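Local coordinates for protein PUF4 (Saccharomyces cerevisiae, PDB 3BWT), which binds mRNA through the Pumilio homology domain, the single-stranded RNA-binding part of the protein described here, at residues 201-206 against 242-247; 194-199 against 230-235; 224-229 against 255-260. All coordinates share one frame; numbering follows the deposited sequence.

From the N terminus, 194-199 opens interaction 2, 201-206 opens interaction 1 and 224-229 opens interaction 3. They close in the same order, at 230-235, 242-247 and 255-260, over loops of 30, 35 and 25 residues. Every pair therefore crosses, and none is enclosed in another. All three join Pumilio repeat 6 to repeat 7 or to the border between them. Interaction 1 pairs the starts of helices 205-219 and 245-253, interaction 2 sets helix 196-200 beside the end of helix 224-232, and interaction 3 lays helix 224-232 against the start of helix 256-279. Interaction 2 sits between the other two and packs on both.

Interaction 1. Residues 201-206 against 242-247; sequences LDPFGN and HKFGSN
Two equivalent turns, each leading into a helix, lie side by side here, and the close packing is made by two ring faces. Leu201 holds CG anti to its carbonyl carbon, which brings CD2 over the centre of the His242 ring, 3.3 Å from the centroid, in a CH-pi contact almost along the ring normal. Next to it Pro203 CA sits 3.6 Å from the centroid of the Phe244 ring, again over the face, while Leu201 O approaches the edge of that ring at CD2 (3.4 Å). Lys243 CB covers the opposite face of Phe244. The loose side lies beyond it, where the exposed lysine chain leads away from 201-206.

Both turns are capped by side chains. Asp202 OD1 accepts from Phe204 N and Gly205 N, using its anti lone pair for the latter. His242, its CG anti to the backbone N, turns ND1 to Gly245 N (3.0 Å, nearly straight) and Phe244 N (3.1 Å). An alanine in place of His242 would probably cost the start of helix 245-253 this side-chain cap and remove the ring face under Leu201. Because ND1 accepts two N-H groups at a helix start, the imidazole is likely to stay neutral, with its proton on NE2.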
ATOM      1  N   LEU A 201      -5.267  17.127  -2.458  1.00 24.21           N
ATOM      2  CA  LEU A 201      -4.739  17.696  -3.691  1.00 19.18           C
ATOM      3  C   LEU A 201      -3.455  17.005  -4.126  1.00 18.41           C
ATOM      4  O   LEU A 201      -2.908  17.292  -5.188  1.00 19.82           O
ATOM      5  CB  LEU A 201      -4.472  19.184  -3.494  1.00 19.68           C
ATOM      6  CG  LEU A 201      -5.697  20.047  -3.181  1.00 26.80           C
ATOM      7  CD1 LEU A 201      -5.354  21.531  -3.312  1.00 16.83           C
ATOM      8  CD2 LEU A 201      -6.868  19.658  -4.091  1.00 20.29           C
ATOM      9  N   ASP A 202      -2.981  16.084  -3.304  1.00 18.31           N
ATOM     10  CA  ASP A 202      -1.697  15.449  -3.546  1.00 18.62           C
ATOM     11  C   ASP A 202      -1.809  14.206  -4.429  1.00 19.12           C
ATOM     12  O   ASP A 202      -2.753  13.434  -4.291  1.00 18.59           O
ATOM     13  CB  ASP A 202      -1.054  15.077  -2.217  1.00 18.29           C
ATOM     14  CG  ASP A 202       0.337  14.561  -2.385  1.00 19.38           C
ATOM     15  OD1 ASP A 202       0.493  13.326  -2.496  1.00 19.33           O
ATOM     16  OD2 ASP A 202       1.268  15.393  -2.448  1.00 19.73           O
ATOM     17  N   PRO A 203      -0.828  14.004  -5.328  1.00 18.56           N
ATOM     18  CA  PRO A 203      -0.756  12.836  -6.213  1.00 17.12           C
ATOM     19  C   PRO A 203      -0.916  11.538  -5.434  1.00 19.60           C
ATOM     20  O   PRO A 203      -1.645  10.639  -5.861  1.00 19.60           O
ATOM     21  CB  PRO A 203       0.668  12.886  -6.753  1.00 17.30           C
ATOM     22  CG  PRO A 203       1.129  14.256  -6.548  1.00 17.81           C
ATOM     23  CD  PRO A 203       0.369  14.853  -5.421  1.00 17.49           C
ATOM     24  N   PHE A 204      -0.231  11.441  -4.299  1.00 18.11           N
ATOM     25  CA  PHE A 204      -0.258  10.213  -3.516  1.00 19.39           C
ATOM     26  C   PHE A 204      -1.129  10.295  -2.259  1.00 19.34           C
ATOM     27  O   PHE A 204      -1.720   9.302  -1.843  1.00 19.11           O
ATOM     28  CB  PHE A 204       1.176   9.757  -3.213  1.00 17.28           C
ATOM     29  CG  PHE A 204       2.007   9.600  -4.450  1.00 17.14           C
ATOM     30  CD1 PHE A 204       1.772   8.553  -5.325  1.00 17.13           C
ATOM     31  CD2 PHE A 204       2.994  10.533  -4.771  1.00 18.08           C
ATOM     32  CE1 PHE A 204       2.527   8.424  -6.485  1.00 16.68           C
ATOM     33  CE2 PHE A 204       3.746  10.408  -5.924  1.00 16.23           C
ATOM     34  CZ  PHE A 204       3.514   9.359  -6.784  1.00 16.23           C
ATOM     35  N   GLY A 205      -1.226  11.484  -1.676  1.00 22.71           N
ATOM     36  CA  GLY A 205      -2.024  11.694  -0.484  1.00 18.58           C
ATOM     37  C   GLY A 205      -3.496  11.423  -0.717  1.00 18.99           C
ATOM     38  O   GLY A 205      -4.192  10.932   0.167  1.00 20.73           O
ATOM     39  N   ASN A 206      -3.977  11.731  -1.911  1.00 17.93           N
ATOM     40  CA  ASN A 206      -5.388  11.548  -2.197  1.00 18.71           C
ATOM     41  C   ASN A 206      -5.799  10.088  -2.070  1.00 19.86           C
ATOM     42  O   ASN A 206      -6.954   9.786  -1.778  1.00 24.29           O
ATOM     43  CB  ASN A 206      -5.750  12.081  -3.583  1.00 19.24           C
ATOM     44  CG  ASN A 206      -5.394  11.111  -4.683  1.00 20.70           C
ATOM     45  OD1 ASN A 206      -6.243  10.360  -5.159  1.00 21.78           O
ATOM     46  ND2 ASN A 206      -4.130  11.100  -5.074  1.00 18.13           N
ATOM     47  N   HIS A 242     -10.216  19.247  -9.903  1.00 23.94           N
ATOM     48  CA  HIS A 242      -8.816  19.083  -9.550  1.00 19.39           C
ATOM     49  C   HIS A 242      -8.347  17.682  -9.916  1.00 19.86           C
ATOM     50  O   HIS A 242      -9.032  16.698  -9.640  1.00 19.00           O
ATOM     51  CB  HIS A 242      -8.635  19.326  -8.057  1.00 19.06           C
ATOM     52  CG  HIS A 242      -7.207  19.473  -7.646  1.00 27.83           C
ATOM     53  ND1 HIS A 242      -6.403  18.392  -7.350  1.00 26.39           N
ATOM     54  CD2 HIS A 242      -6.433  20.574  -7.492  1.00 20.56           C
ATOM     55  CE1 HIS A 242      -5.195  18.822  -7.032  1.00 24.23           C
ATOM     56  NE2 HIS A 242      -5.186  20.141  -7.112  1.00 25.29           N
ATOM     57  N   LYS A 243      -7.185  17.601 -10.554  1.00 22.53           N
ATOM     58  CA  LYS A 243      -6.601  16.326 -10.986  1.00 21.87           C
ATOM     59  C   LYS A 243      -6.703  15.220  -9.928  1.00 22.16           C
ATOM     60  O   LYS A 243      -7.027  14.067 -10.234  1.00 21.01           O
ATOM     61  CB  LYS A 243      -5.118  16.507 -11.336  1.00 22.92           C
ATOM     62  CG  LYS A 243      -4.821  17.365 -12.560  1.00 47.52           C
ATOM     63  CD  LYS A 243      -3.324  17.469 -12.829  1.00 51.98           C
ATOM     64  CE  LYS A 243      -3.045  18.344 -14.051  1.00 42.84           C
ATOM     65  NZ  LYS A 243      -1.577  18.463 -14.317  1.00 55.52           N
ATOM     66  N   PHE A 244      -6.404  15.576  -8.685  1.00 19.98           N
ATOM     67  CA  PHE A 244      -6.332  14.593  -7.616  1.00 19.61           C
ATOM     68  C   PHE A 244      -7.455  14.724  -6.607  1.00 19.18           C
ATOM     69  O   PHE A 244      -7.964  13.725  -6.120  1.00 19.97           O
ATOM     70  CB  PHE A 244      -4.964  14.660  -6.941  1.00 19.20           C
ATOM     71  CG  PHE A 244      -3.837  14.494  -7.902  1.00 18.07           C
ATOM     72  CD1 PHE A 244      -3.822  13.418  -8.778  1.00 17.83           C
ATOM     73  CD2 PHE A 244      -2.816  15.419  -7.964  1.00 18.83           C
ATOM     74  CE1 PHE A 244      -2.807  13.259  -9.686  1.00 17.01           C
ATOM     75  CE2 PHE A 244      -1.786  15.258  -8.865  1.00 17.78           C
ATOM     76  CZ  PHE A 244      -1.788  14.176  -9.730  1.00 17.56           C
ATOM     77  N   GLY A 245      -7.846  15.957  -6.308  1.00 20.51           N
ATOM     78  CA  GLY A 245      -8.975  16.197  -5.430  1.00 20.75           C
ATOM     79  C   GLY A 245     -10.231  15.494  -5.901  1.00 20.69           C
ATOM     80  O   GLY A 245     -11.021  15.014  -5.088  1.00 22.24           O
ATOM     81  N   SER A 246     -10.410  15.427  -7.218  1.00 19.66           N
ATOM     82  CA  SER A 246     -11.592  14.808  -7.811  1.00 22.46           C
ATOM     83  C   SER A 246     -11.674  13.304  -7.525  1.00 20.77           C
ATOM     84  O   SER A 246     -12.750  12.706  -7.594  1.00 22.08           O
ATOM     85  CB  SER A 246     -11.632  15.062  -9.329  1.00 23.46           C
ATOM     86  OG  SER A 246     -10.675  14.265 -10.016  1.00 23.09           O
ATOM     87  N   ASN A 247     -10.533  12.693  -7.223  1.00 21.73           N
ATOM     88  CA  ASN A 247     -10.499  11.271  -6.882  1.00 20.00           C
ATOM     89  C   ASN A 247     -11.244  11.038  -5.593  1.00 18.47           C
ATOM     90  O   ASN A 247     -11.945  10.053  -5.438  1.00 19.61           O
ATOM     91  CB  ASN A 247      -9.066  10.789  -6.702  1.00 19.20           C
ATOM     92  CG  ASN A 247      -8.291  10.757  -7.994  1.00 20.99           C
ATOM     93  OD1 ASN A 247      -7.068  10.698  -7.973  1.00 23.77           O
ATOM     94  ND2 ASN A 247      -8.995  10.797  -9.129  1.00 26.33           N
TER

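Interaction 2. Residues 194-199 against 230-235; sequences ALVDKL and HLLKPR
Leu195 stands at the N-cap position of helix 196-200, and its carbonyl O accepts from Leu199 N to start the first turn. Val196 follows and carries the apolar part of the contact. Its CG1 takes the crowded position between backbone N and carbonyl carbon (chi1 84°), which points that methyl at helix 224-232. There CG1 meets Leu231 CD1 at 3.7 Å, the two side chains crossing obliquely, and Leu232 CD2 at 3.9 Å, where valine and leucine reach tip to tip. Both leucines keep CG anti to the carbonyl carbon, but Leu231 uses its extended branch, CD1, and Leu232 the other, CD2. Val196 also packs on Val209 of helix 205-219, which makes it a buried point common to three helices.

One residue on, Asp197 faces a more polar and exposed margin. Its OD1 lies 3.7 Å from Arg235 NH2, a long salt bridge, with the carboxylate and guanidinium planes 64° apart and the side chains crossing at about a right angle. Arg235 bends at its third torsion (-86°) to bring NH2 across, while NH1 makes a salt bridge with Glu238, so Asp197 is the looser of its two acidic partners. Further along, buried Leu199 packs on Val209 as well.

The stretched ion pair is particular to this site. The contact as a whole joins 194-199, within Pumilio repeat 6, to the end of helix 224-232 at the border with repeat 7, and such packing of successive helices belongs to the all-helical solenoid of the PUF fold.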
ATOM      1  N   ALA A 194      -6.051  16.076  10.268  1.00 26.62           N
ATOM      2  CA  ALA A 194      -5.502  17.411  10.421  1.00 22.47           C
ATOM      3  C   ALA A 194      -4.821  17.888   9.133  1.00 20.85           C
ATOM      4  O   ALA A 194      -4.490  19.062   9.002  1.00 23.00           O
ATOM      5  CB  ALA A 194      -4.524  17.433  11.576  1.00 20.37           C
ATOM      6  N   LEU A 195      -4.617  16.981   8.184  1.00 19.86           N
ATOM      7  CA  LEU A 195      -3.879  17.305   6.966  1.00 20.16           C
ATOM      8  C   LEU A 195      -4.705  17.033   5.715  1.00 25.51           C
ATOM      9  O   LEU A 195      -4.171  17.017   4.601  1.00 28.07           O
ATOM     10  CB  LEU A 195      -2.581  16.499   6.891  1.00 19.04           C
ATOM     11  CG  LEU A 195      -1.544  16.721   7.993  1.00 20.38           C
ATOM     12  CD1 LEU A 195      -0.509  15.588   8.042  1.00 17.20           C
ATOM     13  CD2 LEU A 195      -0.886  18.082   7.820  1.00 18.30           C
ATOM     14  N   VAL A 196      -6.005  16.824   5.895  1.00 19.22           N
ATOM     15  CA  VAL A 196      -6.854  16.414   4.782  1.00 23.05           C
ATOM     16  C   VAL A 196      -6.840  17.384   3.593  1.00 21.11           C
ATOM     17  O   VAL A 196      -6.956  16.960   2.440  1.00 19.94           O
ATOM     18  CB  VAL A 196      -8.308  16.119   5.235  1.00 25.46           C
ATOM     19  CG1 VAL A 196      -9.130  17.405   5.295  1.00 19.93           C
ATOM     20  CG2 VAL A 196      -8.942  15.113   4.298  1.00 19.01           C
ATOM     21  N   ASP A 197      -6.691  18.676   3.866  1.00 22.85           N
ATOM     22  CA  ASP A 197      -6.619  19.659   2.787  1.00 27.42           C
ATOM     23  C   ASP A 197      -5.446  19.346   1.837  1.00 26.71           C
ATOM     24  O   ASP A 197      -5.639  19.138   0.632  1.00 24.40           O
ATOM     25  CB  ASP A 197      -6.492  21.079   3.350  1.00 27.16           C
ATOM     26  CG  ASP A 197      -7.809  21.623   3.904  1.00 37.65           C
ATOM     27  OD1 ASP A 197      -8.798  20.865   3.997  1.00 36.34           O
ATOM     28  OD2 ASP A 197      -7.854  22.825   4.251  1.00 43.86           O
ATOM     29  N   LYS A 198      -4.239  19.297   2.397  1.00 23.03           N
ATOM     30  CA  LYS A 198      -3.024  19.011   1.636  1.00 24.13           C
ATOM     31  C   LYS A 198      -3.078  17.672   0.904  1.00 22.08           C
ATOM     32  O   LYS A 198      -2.754  17.588  -0.283  1.00 20.11           O
ATOM     33  CB  LYS A 198      -1.796  19.030   2.559  1.00 33.64           C
ATOM     34  CG  LYS A 198      -1.423  20.414   3.081  1.00 62.50           C
ATOM     35  CD  LYS A 198       0.093  20.587   3.195  1.00 61.42           C
ATOM     36  CE  LYS A 198       0.462  22.053   3.399  1.00 73.81           C
ATOM     37  NZ  LYS A 198       1.861  22.350   2.983  1.00 81.19           N
ATOM     38  N   LEU A 199      -3.468  16.627   1.626  1.00 20.66           N
ATOM     39  CA  LEU A 199      -3.482  15.269   1.092  1.00 19.79           C
ATOM     40  C   LEU A 199      -4.408  15.107  -0.105  1.00 17.65           C
ATOM     41  O   LEU A 199      -4.120  14.371  -1.032  1.00 17.40           O
ATOM     42  CB  LEU A 199      -3.913  14.291   2.182  1.00 20.62           C
ATOM     43  CG  LEU A 199      -3.075  14.228   3.448  1.00 18.54           C
ATOM     44  CD1 LEU A 199      -3.720  13.263   4.401  1.00 21.31           C
ATOM     45  CD2 LEU A 199      -1.677  13.786   3.107  1.00 19.40           C
ATOM     46  N   HIS A 230     -17.242  16.261   5.991  1.00 23.88           N
ATOM     47  CA  HIS A 230     -17.493  17.558   6.604  1.00 24.13           C
ATOM     48  C   HIS A 230     -16.470  18.630   6.215  1.00 25.22           C
ATOM     49  O   HIS A 230     -16.812  19.802   6.091  1.00 26.30           O
ATOM     50  CB  HIS A 230     -17.566  17.434   8.127  1.00 24.83           C
ATOM     51  CG  HIS A 230     -17.724  18.751   8.822  1.00 36.25           C
ATOM     52  ND1 HIS A 230     -18.924  19.430   8.868  1.00 32.18           N
ATOM     53  CD2 HIS A 230     -16.828  19.524   9.481  1.00 40.19           C
ATOM     54  CE1 HIS A 230     -18.761  20.562   9.527  1.00 31.85           C
ATOM     55  NE2 HIS A 230     -17.499  20.644   9.909  1.00 36.38           N
ATOM     56  N   LEU A 231     -15.216  18.236   6.031  1.00 30.96           N
ATOM     57  CA  LEU A 231     -14.158  19.200   5.712  1.00 29.85           C
ATOM     58  C   LEU A 231     -14.071  19.538   4.226  1.00 27.71           C
ATOM     59  O   LEU A 231     -13.739  20.663   3.867  1.00 41.51           O
ATOM     60  CB  LEU A 231     -12.795  18.709   6.218  1.00 28.27           C
ATOM     61  CG  LEU A 231     -12.560  18.797   7.727  1.00 27.72           C
ATOM     62  CD1 LEU A 231     -11.390  17.930   8.176  1.00 24.03           C
ATOM     63  CD2 LEU A 231     -12.342  20.237   8.129  1.00 31.39           C
ATOM     64  N   LEU A 232     -14.382  18.574   3.365  1.00 27.75           N
ATOM     65  CA  LEU A 232     -14.201  18.764   1.926  1.00 32.01           C
ATOM     66  C   LEU A 232     -15.467  19.167   1.175  1.00 27.91           C
ATOM     67  O   LEU A 232     -15.385  19.731   0.086  1.00 25.16           O
ATOM     68  CB  LEU A 232     -13.632  17.502   1.280  1.00 25.67           C
ATOM     69  CG  LEU A 232     -12.424  16.822   1.908  1.00 21.77           C
ATOM     70  CD1 LEU A 232     -12.064  15.621   1.059  1.00 22.35           C
ATOM     71  CD2 LEU A 232     -11.253  17.772   2.029  1.00 19.76           C
ATOM     72  N   LYS A 233     -16.631  18.855   1.737  1.00 31.50           N
ATOM     73  CA  LYS A 233     -17.893  19.169   1.065  1.00 33.00           C
ATOM     74  C   LYS A 233     -17.984  20.637   0.632  1.00 32.51           C
ATOM     75  O   LYS A 233     -18.396  20.925  -0.486  1.00 33.13           O
ATOM     76  CB  LYS A 233     -19.099  18.779   1.928  1.00 27.52           C
ATOM     77  CG  LYS A 233     -20.430  18.893   1.201  1.00 34.99           C
ATOM     78  CD  LYS A 233     -21.503  17.997   1.823  1.00 41.93           C
ATOM     79  CE  LYS A 233     -21.875  18.432   3.240  1.00 37.54           C
ATOM     80  NZ  LYS A 233     -22.864  19.548   3.256  1.00 32.83           N
ATOM     81  N   PRO A 234     -17.598  21.570   1.518  1.00 31.69           N
ATOM     82  CA  PRO A 234     -17.650  23.001   1.194  1.00 25.82           C
ATOM     83  C   PRO A 234     -16.805  23.405  -0.016  1.00 34.06           C
ATOM     84  O   PRO A 234     -16.783  24.580  -0.396  1.00 33.55           O
ATOM     85  CB  PRO A 234     -17.101  23.655   2.461  1.00 24.62           C
ATOM     86  CG  PRO A 234     -17.463  22.703   3.545  1.00 32.76           C
ATOM     87  CD  PRO A 234     -17.291  21.346   2.943  1.00 34.46           C
ATOM     88  N   ARG A 235     -16.112  22.448  -0.618  1.00 29.71           N
ATOM     89  CA  ARG A 235     -15.244  22.752  -1.743  1.00 26.38           C
ATOM     90  C   ARG A 235     -15.533  21.775  -2.866  1.00 27.17           C
ATOM     91  O   ARG A 235     -14.716  21.580  -3.770  1.00 28.74           O
ATOM     92  CB  ARG A 235     -13.772  22.688  -1.320  1.00 29.88           C
ATOM     93  CG  ARG A 235     -13.508  23.333   0.041  1.00 29.98           C
ATOM     94  CD  ARG A 235     -12.105  23.918   0.170  1.00 30.53           C
ATOM     95  NE  ARG A 235     -11.117  22.937   0.604  1.00 44.33           N
ATOM     96  CZ  ARG A 235     -10.004  22.654  -0.064  1.00 51.42           C
ATOM     97  NH1 ARG A 235      -9.726  23.295  -1.195  1.00 34.11           N
ATOM     98  NH2 ARG A 235      -9.161  21.740   0.407  1.00 48.33           N
TER

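Interaction 3. Residues 224-229 against 255-260; sequences YTHKIV and TAIVSE
Segment 224-229 of helix 224-232 and 256-260, the start of helix 256-279, run nearly parallel, their axes 19° apart and 10.9 Å from each other at closest approach, and Val258 fills the space between them. Its CG1, anti to the carbonyl carbon, is the methyl that three residues of the facing helix meet. Val229 comes closest, with CG2 at 3.8 Å from Val258 CG1 and the two valines crossing obliquely; their CA atoms, 7.6 Å apart, are the nearest CA pair across the two segments. One turn earlier Thr225 crosses Val258 at a similar slant and lays its CG2 4.1 Å from Val258 CG1.

The first torsion of Thr225 sorts its two branches. CG2 stands anti to the backbone N and faces the valine, whereas OG1, beside the backbone N, is hydrogen-bonded to Glu216 OE1, so the hydroxyl is satisfied while the methyl serves the apolar contact. Ile252 of helix 245-253 packs on both Val229 and Val258, and Ile213 of helix 205-219 touches Thr225.

At the exposed margin His226 and Ile257 meet at about a right angle. Ile257 has CG1 in the crowded position (chi1 73°), and with the second torsion near 144° CD1 comes to the NE2 and CE1 end of the imidazole, obliquely to the ring. The same ring offers CD2 to Val258 CG1, 4.1 Å away, so it touches both Ile257 and Val258. Both His226 and Ile257 also touch a crystal neighbour, and their placement may owe something to the lattice.

No hydrogen bond or salt bridge spans these segments. The association rests on methyl packing inside and an imidazole meeting aliphatic carbons obliquely at the solvent side, so it probably depends on shape and burial rather than on charge.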
ATOM      1  N   TYR A 224     -14.301   8.494  10.491  1.00 24.41           N
ATOM      2  CA  TYR A 224     -13.475   9.480   9.798  1.00 21.35           C
ATOM      3  C   TYR A 224     -14.064   9.843   8.440  1.00 27.49           C
ATOM      4  O   TYR A 224     -13.847  10.944   7.933  1.00 25.07           O
ATOM      5  CB  TYR A 224     -12.022   9.009   9.683  1.00 19.67           C
ATOM      6  CG  TYR A 224     -11.326   8.927  11.026  1.00 22.70           C
ATOM      7  CD1 TYR A 224     -10.818  10.068  11.639  1.00 19.64           C
ATOM      8  CD2 TYR A 224     -11.207   7.708  11.698  1.00 20.41           C
ATOM      9  CE1 TYR A 224     -10.200   9.997  12.878  1.00 21.32           C
ATOM     10  CE2 TYR A 224     -10.589   7.625  12.928  1.00 19.46           C
ATOM     11  CZ  TYR A 224     -10.088   8.772  13.517  1.00 24.05           C
ATOM     12  OH  TYR A 224      -9.478   8.689  14.749  1.00 24.84           O
ATOM     13  N   THR A 225     -14.827   8.923   7.861  1.00 19.95           N
ATOM     14  CA  THR A 225     -15.525   9.218   6.630  1.00 20.02           C
ATOM     15  C   THR A 225     -16.340  10.492   6.822  1.00 23.24           C
ATOM     16  O   THR A 225     -16.255  11.427   6.035  1.00 24.32           O
ATOM     17  CB  THR A 225     -16.448   8.055   6.231  1.00 23.11           C
ATOM     18  OG1 THR A 225     -15.654   6.909   5.896  1.00 23.87           O
ATOM     19  CG2 THR A 225     -17.304   8.433   5.039  1.00 19.73           C
ATOM     20  N   HIS A 226     -17.129  10.533   7.889  1.00 28.31           N
ATOM     21  CA  HIS A 226     -17.982  11.686   8.140  1.00 25.76           C
ATOM     22  C   HIS A 226     -17.161  12.942   8.389  1.00 25.23           C
ATOM     23  O   HIS A 226     -17.516  14.027   7.929  1.00 27.34           O
ATOM     24  CB  HIS A 226     -18.940  11.423   9.307  1.00 20.68           C
ATOM     25  CG  HIS A 226     -20.018  10.432   8.993  1.00 25.79           C
ATOM     26  ND1 HIS A 226     -20.171   9.250   9.688  1.00 26.32           N
ATOM     27  CD2 HIS A 226     -20.995  10.444   8.053  1.00 23.43           C
ATOM     28  CE1 HIS A 226     -21.197   8.580   9.193  1.00 26.44           C
ATOM     29  NE2 HIS A 226     -21.713   9.281   8.198  1.00 24.25           N
ATOM     30  N   LYS A 227     -16.056  12.802   9.111  1.00 25.34           N
ATOM     31  CA  LYS A 227     -15.221  13.964   9.407  1.00 29.17           C
ATOM     32  C   LYS A 227     -14.530  14.526   8.149  1.00 27.02           C
ATOM     33  O   LYS A 227     -14.381  15.743   7.998  1.00 24.60           O
ATOM     34  CB  LYS A 227     -14.216  13.631  10.507  1.00 25.14           C
ATOM     35  CG  LYS A 227     -14.866  13.375  11.866  1.00 24.20           C
ATOM     36  CD  LYS A 227     -13.817  13.061  12.934  1.00 31.69           C
ATOM     37  CE  LYS A 227     -14.442  12.785  14.303  1.00 22.79           C
ATOM     38  NZ  LYS A 227     -13.441  12.468  15.347  1.00 20.53           N
ATOM     39  N   ILE A 228     -14.135  13.634   7.242  1.00 24.13           N
ATOM     40  CA  ILE A 228     -13.563  14.035   5.962  1.00 22.12           C
ATOM     41  C   ILE A 228     -14.602  14.764   5.125  1.00 28.33           C
ATOM     42  O   ILE A 228     -14.359  15.870   4.641  1.00 29.54           O
ATOM     43  CB  ILE A 228     -13.078  12.825   5.147  1.00 21.36           C
ATOM     44  CG1 ILE A 228     -11.888  12.150   5.826  1.00 19.02           C
ATOM     45  CG2 ILE A 228     -12.710  13.248   3.737  1.00 18.55           C
ATOM     46  CD1 ILE A 228     -11.554  10.821   5.218  1.00 17.99           C
ATOM     47  N   VAL A 229     -15.756  14.132   4.942  1.00 26.88           N
ATOM     48  CA  VAL A 229     -16.819  14.738   4.160  1.00 27.40           C
ATOM     49  C   VAL A 229     -17.123  16.137   4.676  1.00 28.21           C
ATOM     50  O   VAL A 229     -17.222  17.088   3.896  1.00 36.16           O
ATOM     51  CB  VAL A 229     -18.089  13.890   4.173  1.00 26.11           C
ATOM     52  CG1 VAL A 229     -19.208  14.610   3.446  1.00 22.62           C
ATOM     53  CG2 VAL A 229     -17.815  12.550   3.515  1.00 32.84           C
ATOM     54  N   THR A 255     -19.604   6.286  -2.133  1.00 19.58           N
ATOM     55  CA  THR A 255     -19.842   5.721  -0.813  1.00 25.58           C
ATOM     56  C   THR A 255     -21.282   5.991  -0.372  1.00 25.30           C
ATOM     57  O   THR A 255     -21.601   7.084   0.103  1.00 21.22           O
ATOM     58  CB  THR A 255     -18.862   6.282   0.212  1.00 22.80           C
ATOM     59  OG1 THR A 255     -17.529   6.053  -0.258  1.00 29.12           O
ATOM     60  CG2 THR A 255     -19.054   5.612   1.578  1.00 17.57           C
ATOM     61  N   ALA A 256     -22.134   4.979  -0.521  1.00 21.21           N
ATOM     62  CA  ALA A 256     -23.584   5.160  -0.415  1.00 29.72           C
ATOM     63  C   ALA A 256     -24.063   6.115   0.680  1.00 24.84           C
ATOM     64  O   ALA A 256     -24.891   6.982   0.406  1.00 24.79           O
ATOM     65  CB  ALA A 256     -24.288   3.819  -0.300  1.00 28.90           C
ATOM     66  N   ILE A 257     -23.546   5.972   1.902  1.00 21.41           N
ATOM     67  CA  ILE A 257     -24.053   6.778   3.017  1.00 20.95           C
ATOM     68  C   ILE A 257     -23.636   8.234   2.991  1.00 25.12           C
ATOM     69  O   ILE A 257     -24.115   9.018   3.809  1.00 34.29           O
ATOM     70  CB  ILE A 257     -23.652   6.244   4.408  1.00 20.91           C
ATOM     71  CG1 ILE A 257     -22.168   6.505   4.657  1.00 23.94           C
ATOM     72  CG2 ILE A 257     -24.047   4.778   4.574  1.00 20.39           C
ATOM     73  CD1 ILE A 257     -21.835   6.848   6.103  1.00 26.85           C
ATOM     74  N   VAL A 258     -22.729   8.603   2.092  1.00 26.70           N
ATOM     75  CA  VAL A 258     -22.341  10.007   1.983  1.00 19.81           C
ATOM     76  C   VAL A 258     -22.564  10.549   0.583  1.00 21.23           C
ATOM     77  O   VAL A 258     -22.349  11.731   0.334  1.00 28.58           O
ATOM     78  CB  VAL A 258     -20.892  10.256   2.422  1.00 20.09           C
ATOM     79  CG1 VAL A 258     -20.794  10.250   3.927  1.00 21.55           C
ATOM     80  CG2 VAL A 258     -19.950   9.227   1.805  1.00 24.42           C
ATOM     81  N   SER A 259     -23.013   9.685  -0.324  1.00 22.02           N
ATOM     82  CA  SER A 259     -23.312  10.087  -1.698  1.00 24.29           C
ATOM     83  C   SER A 259     -24.114  11.385  -1.735  1.00 28.54           C
ATOM     84  O   SER A 259     -23.689  12.386  -2.316  1.00 26.86           O
ATOM     85  CB  SER A 259     -24.114   8.998  -2.423  1.00 22.09           C
ATOM     86  OG  SER A 259     -23.489   7.725  -2.342  1.00 27.83           O
ATOM     87  N   GLU A 260     -25.267  11.364  -1.076  1.00 27.35           N
ATOM     88  CA  GLU A 260     -26.293  12.366  -1.311  1.00 30.01           C
ATOM     89  C   GLU A 260     -26.000  13.768  -0.753  1.00 30.94           C
ATOM     90  O   GLU A 260     -26.279  14.763  -1.412  1.00 33.93           O
ATOM     91  CB  GLU A 260     -27.667  11.802  -0.922  1.00 33.24           C
ATOM     92  CG  GLU A 260     -27.941  10.492  -1.692  1.00 30.29           C
ATOM     93  CD  GLU A 260     -29.354   9.942  -1.555  1.00 43.44           C
ATOM     94  OE1 GLU A 260     -30.173  10.525  -0.806  1.00 39.90           O
ATOM     95  OE2 GLU A 260     -29.636   8.904  -2.204  1.00 38.92           O
TER